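Local coordinates for protein transcriptional regulator, LRP/AsnC family (Neisseria meningitidis, PDB 2P5V) that probably regulates transcription by binding specific DNA sequences, as a member of the Lrp/AsnC family, and carries bound calcium ions, at residues F73-I78 and D109-A114; I15-Q20 and L154-L159. One frame throughout, in Å; residues are numbered along the deposited sequence.

How the contacts relate
The two contacts show how one chain uses different chemistry in its two halves. Contact 1 joins neighbouring strands of the sheet in the Lrp/AsnC ligand-binding domain, whereas contact 2 fastens a C-terminal loop to a helix of the winged helix-turn-helix domain. Both are largely buried, though contact 2 reaches the surface at Asn157. They share no element and lie on opposite sides of the chain's centre. Regular main-chain bonds dominate 73-78 with 109-114, which ends beside a calcium ion. In 15-20 with 154-159 a single side-chain amide does that polar work, and leucine packing supplies the rest. Along the chain contact 1 is nested inside the loop closed by contact 2, and both touch the second subunit.

Contact 1: residues F73-I78 and D109-A114; sequences FIRVSI and DYLLQA. With CA (calcium ion), chain B.
Asp109 reaches across to the end of strand 73-78, and each part of its side chain meets something different. Asp109 CB lies 3.3 Å from Val76 O. CG is placed beside its own backbone N (chi1 -57°). Asp109 OD1 binds the calcium ion at 2.4 Å, where Glu107 O and Asp138 OD2 of the third subunit complete the protein ligands. Asp109 OD2 accepts the N-H of Ile78 on its anti side, N to OD2 2.9 Å. A water lies within bonding distance of both Asp109 OD2 and Ile78 O, though it has more acceptors in reach than protons to give. A second water joins Asp109 N to Ser77 OG.

Beyond this end the segments pair as antiparallel strands in the sheet of the Lrp/AsnC ligand-binding domain, a ferredoxin-like fold of the dimeric alpha-beta barrel class. Ile74 with Leu112 and Val76 with Tyr110 are the hydrogen-bonded pairs, Ile74 N standing 2.7 Å from Leu112 O. Their side chains share the face covered by helices 84-94 and 119-130; Val76 CG2 meets Leu112 CD1 at 3.8 Å, and Ile78 CD1 comes 3.6 Å from Tyr110 CE2. On the other face, which meets the second subunit, the extended chain of Gln113 runs beside Phe73, with CG in CH-pi contact 4.0 Å from the ring centroid. The amide and ring planes are 31° apart.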
# COMPACT_ATOMS: atom_id res chain seq x y z
N PHE G 73 18.54 0.80 4.56
CA PHE G 73 17.59 1.82 5.00
C PHE G 73 16.44 1.09 5.68
O PHE G 73 15.72 0.33 5.03
CB PHE G 73 17.11 2.62 3.81
CG PHE G 73 18.13 3.59 3.29
CD1 PHE G 73 18.16 4.89 3.76
CD2 PHE G 73 19.08 3.18 2.38
CE1 PHE G 73 19.11 5.78 3.30
CE2 PHE G 73 20.03 4.07 1.91
CZ PHE G 73 20.04 5.37 2.36
N ILE G 74 16.29 1.29 6.98
CA ILE G 74 15.28 0.56 7.76
C ILE G 74 14.13 1.48 8.13
O ILE G 74 14.34 2.55 8.70
CB ILE G 74 15.87 -0.07 9.03
CG1 ILE G 74 17.14 -0.87 8.70
CG2 ILE G 74 14.84 -0.96 9.73
CD1 ILE G 74 17.97 -1.28 9.91
N ARG G 75 12.92 1.06 7.77
CA ARG G 75 11.71 1.78 8.09
C ARG G 75 11.05 1.16 9.32
O ARG G 75 10.58 0.01 9.28
CB ARG G 75 10.74 1.72 6.92
CG ARG G 75 11.24 2.31 5.61
CD ARG G 75 10.10 2.27 4.60
NE ARG G 75 10.45 2.61 3.22
CZ ARG G 75 9.57 2.64 2.21
NH1 ARG G 75 8.28 2.37 2.41
NH2 ARG G 75 9.97 2.93 0.97
N VAL G 76 11.02 1.92 10.41
CA VAL G 76 10.52 1.45 11.71
C VAL G 76 9.20 2.10 12.08
O VAL G 76 9.02 3.32 11.96
CB VAL G 76 11.57 1.68 12.84
CG1 VAL G 76 11.06 1.13 14.19
CG2 VAL G 76 12.90 1.03 12.48
N SER G 77 8.27 1.26 12.53
CA SER G 77 6.99 1.68 13.04
C SER G 77 7.10 1.55 14.53
O SER G 77 7.43 0.49 15.07
CB SER G 77 5.84 0.79 12.54
OG SER G 77 5.83 0.73 11.13
N ILE G 78 6.81 2.66 15.19
CA ILE G 78 6.90 2.75 16.61
C ILE G 78 5.60 2.19 17.19
O ILE G 78 4.54 2.24 16.56
CB ILE G 78 7.16 4.23 17.02
CG1 ILE G 78 7.96 4.30 18.32
CG2 ILE G 78 5.85 5.04 17.07
CD1 ILE G 78 9.35 3.75 18.19
N ASP G 109 7.45 5.97 10.46
CA ASP G 109 7.66 6.75 11.69
C ASP G 109 9.11 7.18 11.87
O ASP G 109 9.40 8.35 12.17
CB ASP G 109 7.22 5.96 12.93
CG ASP G 109 5.78 5.51 12.85
OD1 ASP G 109 5.06 5.98 11.95
OD2 ASP G 109 5.36 4.66 13.67
N TYR G 110 10.02 6.22 11.73
CA TYR G 110 11.45 6.46 11.80
C TYR G 110 12.17 5.82 10.61
O TYR G 110 11.90 4.66 10.27
CB TYR G 110 12.03 5.91 13.09
CG TYR G 110 11.52 6.59 14.33
CD1 TYR G 110 12.13 7.75 14.80
CD2 TYR G 110 10.44 6.08 15.03
CE1 TYR G 110 11.67 8.39 15.93
CE2 TYR G 110 9.98 6.71 16.16
CZ TYR G 110 10.59 7.86 16.61
OH TYR G 110 10.14 8.48 17.75
N LEU G 111 13.06 6.58 9.98
CA LEU G 111 13.94 6.03 8.96
C LEU G 111 15.37 5.94 9.47
O LEU G 111 15.95 6.94 9.88
CB LEU G 111 13.92 6.86 7.70
CG LEU G 111 14.74 6.22 6.57
CD1 LEU G 111 14.15 4.84 6.09
CD2 LEU G 111 14.87 7.20 5.42
N LEU G 112 15.93 4.73 9.43
CA LEU G 112 17.26 4.44 9.93
C LEU G 112 18.18 4.08 8.77
O LEU G 112 17.76 3.44 7.80
CB LEU G 112 17.21 3.28 10.92
CG LEU G 112 16.62 3.55 12.31
CD1 LEU G 112 15.19 4.03 12.24
CD2 LEU G 112 16.71 2.29 13.15
N GLN G 113 19.43 4.49 8.86
CA GLN G 113 20.44 4.15 7.86
C GLN G 113 21.55 3.43 8.61
O GLN G 113 22.08 3.95 9.60
CB GLN G 113 20.93 5.42 7.14
CG GLN G 113 21.67 5.16 5.81
CD GLN G 113 22.04 6.44 5.04
OE1 GLN G 113 21.41 7.50 5.19
NE2 GLN G 113 23.06 6.34 4.20
N ALA G 114 21.87 2.20 8.18
CA ALA G 114 22.76 1.32 8.96
C ALA G 114 23.69 0.50 8.08
O ALA G 114 23.39 0.23 6.92
CB ALA G 114 21.94 0.38 9.84
CA CA B . 3.28 5.42 10.50
O HOH W 1 6.02 3.29 10.04
O HOH W 2 3.07 3.20 14.11

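Contact 2: residues I15-Q20 and L154-L159; sequences ILQVLQ and LPLNHL
Within the winged helix-turn-helix domain, helix 10-21 receives the loop that follows strand 136-150, so that residues far apart in sequence close on each other through Gln20 and Leu154. The glutamine amide engages both backbone polar groups of Leu154. Gln20 NE2 donates to Leu154 O over 3.1 Å in an almost straight bond (176° at the hydrogen), with the acceptor practically in the amide plane and the donor on a lone pair of the carbonyl. The return bond runs from Leu154 N to Gln20 OE1 at 2.9 Å; here the donor stands 33° out of the plane of the glutamine carbonyl. One bond given and one accepted fix the rotation of the amide and satisfy the N-H and C=O of buried Leu154. The glutamine chain runs extended beyond CG, which carries the amide out from the helix to the loop.

Next to this polar pair, Leu156 points toward the helix. Leu156 CD1 touches Leu16 CB at 3.6 Å and approaches the aliphatic part of Gln17, with Gln17 CG 4.2 Å away. Leu156 CD1 is also 4.2 Å from Gln20 NE2. Leu156 further rests on Ile13, an earlier residue of the helix, as does Leu159 from the short 3-10 segment 157-159.

On the second subunit, Leu61 packs against Gln20 and Phe115 against Leu154. Leu16, with Ile15 and Leu19 of the same helix, also packs on helix 38-50, and thus joins the returning C-terminal loop to the helical core of the winged helix-turn-helix domain.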
# COMPACT_ATOMS: atom_id res chain seq x y z
N ILE G 15 35.35 29.72 2.98
CA ILE G 15 35.99 28.94 4.05
C ILE G 15 35.21 27.67 4.40
O ILE G 15 35.80 26.61 4.62
CB ILE G 15 36.15 29.80 5.34
CG1 ILE G 15 37.28 30.82 5.17
CG2 ILE G 15 36.44 28.92 6.54
CD1 ILE G 15 37.42 31.78 6.34
N LEU G 16 33.89 27.78 4.47
CA LEU G 16 33.03 26.63 4.77
C LEU G 16 33.03 25.61 3.64
O LEU G 16 33.05 24.40 3.88
CB LEU G 16 31.60 27.09 5.08
CG LEU G 16 31.45 27.94 6.35
CD1 LEU G 16 30.15 28.71 6.31
CD2 LEU G 16 31.54 27.09 7.61
N GLN G 17 33.02 26.09 2.40
CA GLN G 17 33.10 25.20 1.25
C GLN G 17 34.43 24.44 1.25
O GLN G 17 34.45 23.23 1.01
CB GLN G 17 32.96 25.98 -0.04
CG GLN G 17 31.57 26.58 -0.26
CD GLN G 17 31.53 27.53 -1.44
OE1 GLN G 17 32.56 27.85 -2.04
NE2 GLN G 17 30.33 27.98 -1.79
N VAL G 18 35.52 25.15 1.53
CA VAL G 18 36.85 24.53 1.54
C VAL G 18 36.93 23.45 2.61
O VAL G 18 37.37 22.33 2.33
CB VAL G 18 37.97 25.58 1.79
CG1 VAL G 18 39.27 24.90 2.21
CG2 VAL G 18 38.19 26.44 0.56
N LEU G 19 36.51 23.78 3.82
CA LEU G 19 36.61 22.86 4.96
C LEU G 19 35.67 21.65 4.85
O LEU G 19 35.99 20.57 5.37
CB LEU G 19 36.35 23.60 6.27
CG LEU G 19 37.44 24.57 6.73
CD1 LEU G 19 36.94 25.36 7.94
CD2 LEU G 19 38.74 23.83 7.05
N GLN G 20 34.52 21.83 4.21
CA GLN G 20 33.59 20.73 4.00
C GLN G 20 34.22 19.63 3.15
O GLN G 20 34.00 18.44 3.40
CB GLN G 20 32.28 21.20 3.36
CG GLN G 20 31.27 21.73 4.37
CD GLN G 20 29.88 21.88 3.80
OE1 GLN G 20 28.90 21.48 4.43
NE2 GLN G 20 29.78 22.44 2.60
N LEU G 154 26.98 20.49 2.57
CA LEU G 154 25.73 21.21 2.41
C LEU G 154 25.92 22.26 1.32
O LEU G 154 27.04 22.76 1.14
CB LEU G 154 25.32 21.89 3.71
CG LEU G 154 24.87 20.99 4.87
CD1 LEU G 154 24.74 21.80 6.17
CD2 LEU G 154 23.56 20.32 4.52
N PRO G 155 24.83 22.59 0.60
CA PRO G 155 24.87 23.65 -0.40
C PRO G 155 24.80 24.99 0.31
O PRO G 155 24.03 25.14 1.26
CB PRO G 155 23.61 23.39 -1.22
CG PRO G 155 22.65 22.82 -0.23
CD PRO G 155 23.48 22.00 0.72
N LEU G 156 25.60 25.95 -0.13
CA LEU G 156 25.71 27.22 0.60
C LEU G 156 25.42 28.46 -0.25
O LEU G 156 25.48 29.58 0.26
CB LEU G 156 27.09 27.34 1.27
CG LEU G 156 27.44 26.22 2.26
CD1 LEU G 156 28.80 26.46 2.94
CD2 LEU G 156 26.34 26.02 3.32
N ASN G 157 25.04 28.25 -1.51
CA ASN G 157 24.86 29.33 -2.48
C ASN G 157 23.74 30.30 -2.11
O ASN G 157 23.79 31.48 -2.48
CB ASN G 157 24.60 28.75 -3.86
CG ASN G 157 25.72 27.83 -4.32
OD1 ASN G 157 26.90 28.21 -4.28
ND2 ASN G 157 25.36 26.62 -4.73
N HIS G 158 22.74 29.80 -1.39
CA HIS G 158 21.63 30.62 -0.91
C HIS G 158 22.05 31.72 0.06
O HIS G 158 21.35 32.71 0.20
CB HIS G 158 20.55 29.75 -0.27
CG HIS G 158 21.00 28.98 0.94
ND1 HIS G 158 21.66 27.77 0.85
CD2 HIS G 158 20.86 29.24 2.26
CE1 HIS G 158 21.91 27.32 2.07
NE2 HIS G 158 21.43 28.19 2.94
N LEU G 159 23.19 31.54 0.71
CA LEU G 159 23.69 32.53 1.67
C LEU G 159 24.34 33.74 0.98
O LEU G 159 24.63 34.73 1.65
CB LEU G 159 24.66 31.86 2.65
CG LEU G 159 24.06 30.72 3.47
CD1 LEU G 159 25.12 30.04 4.33
CD2 LEU G 159 22.89 31.21 4.34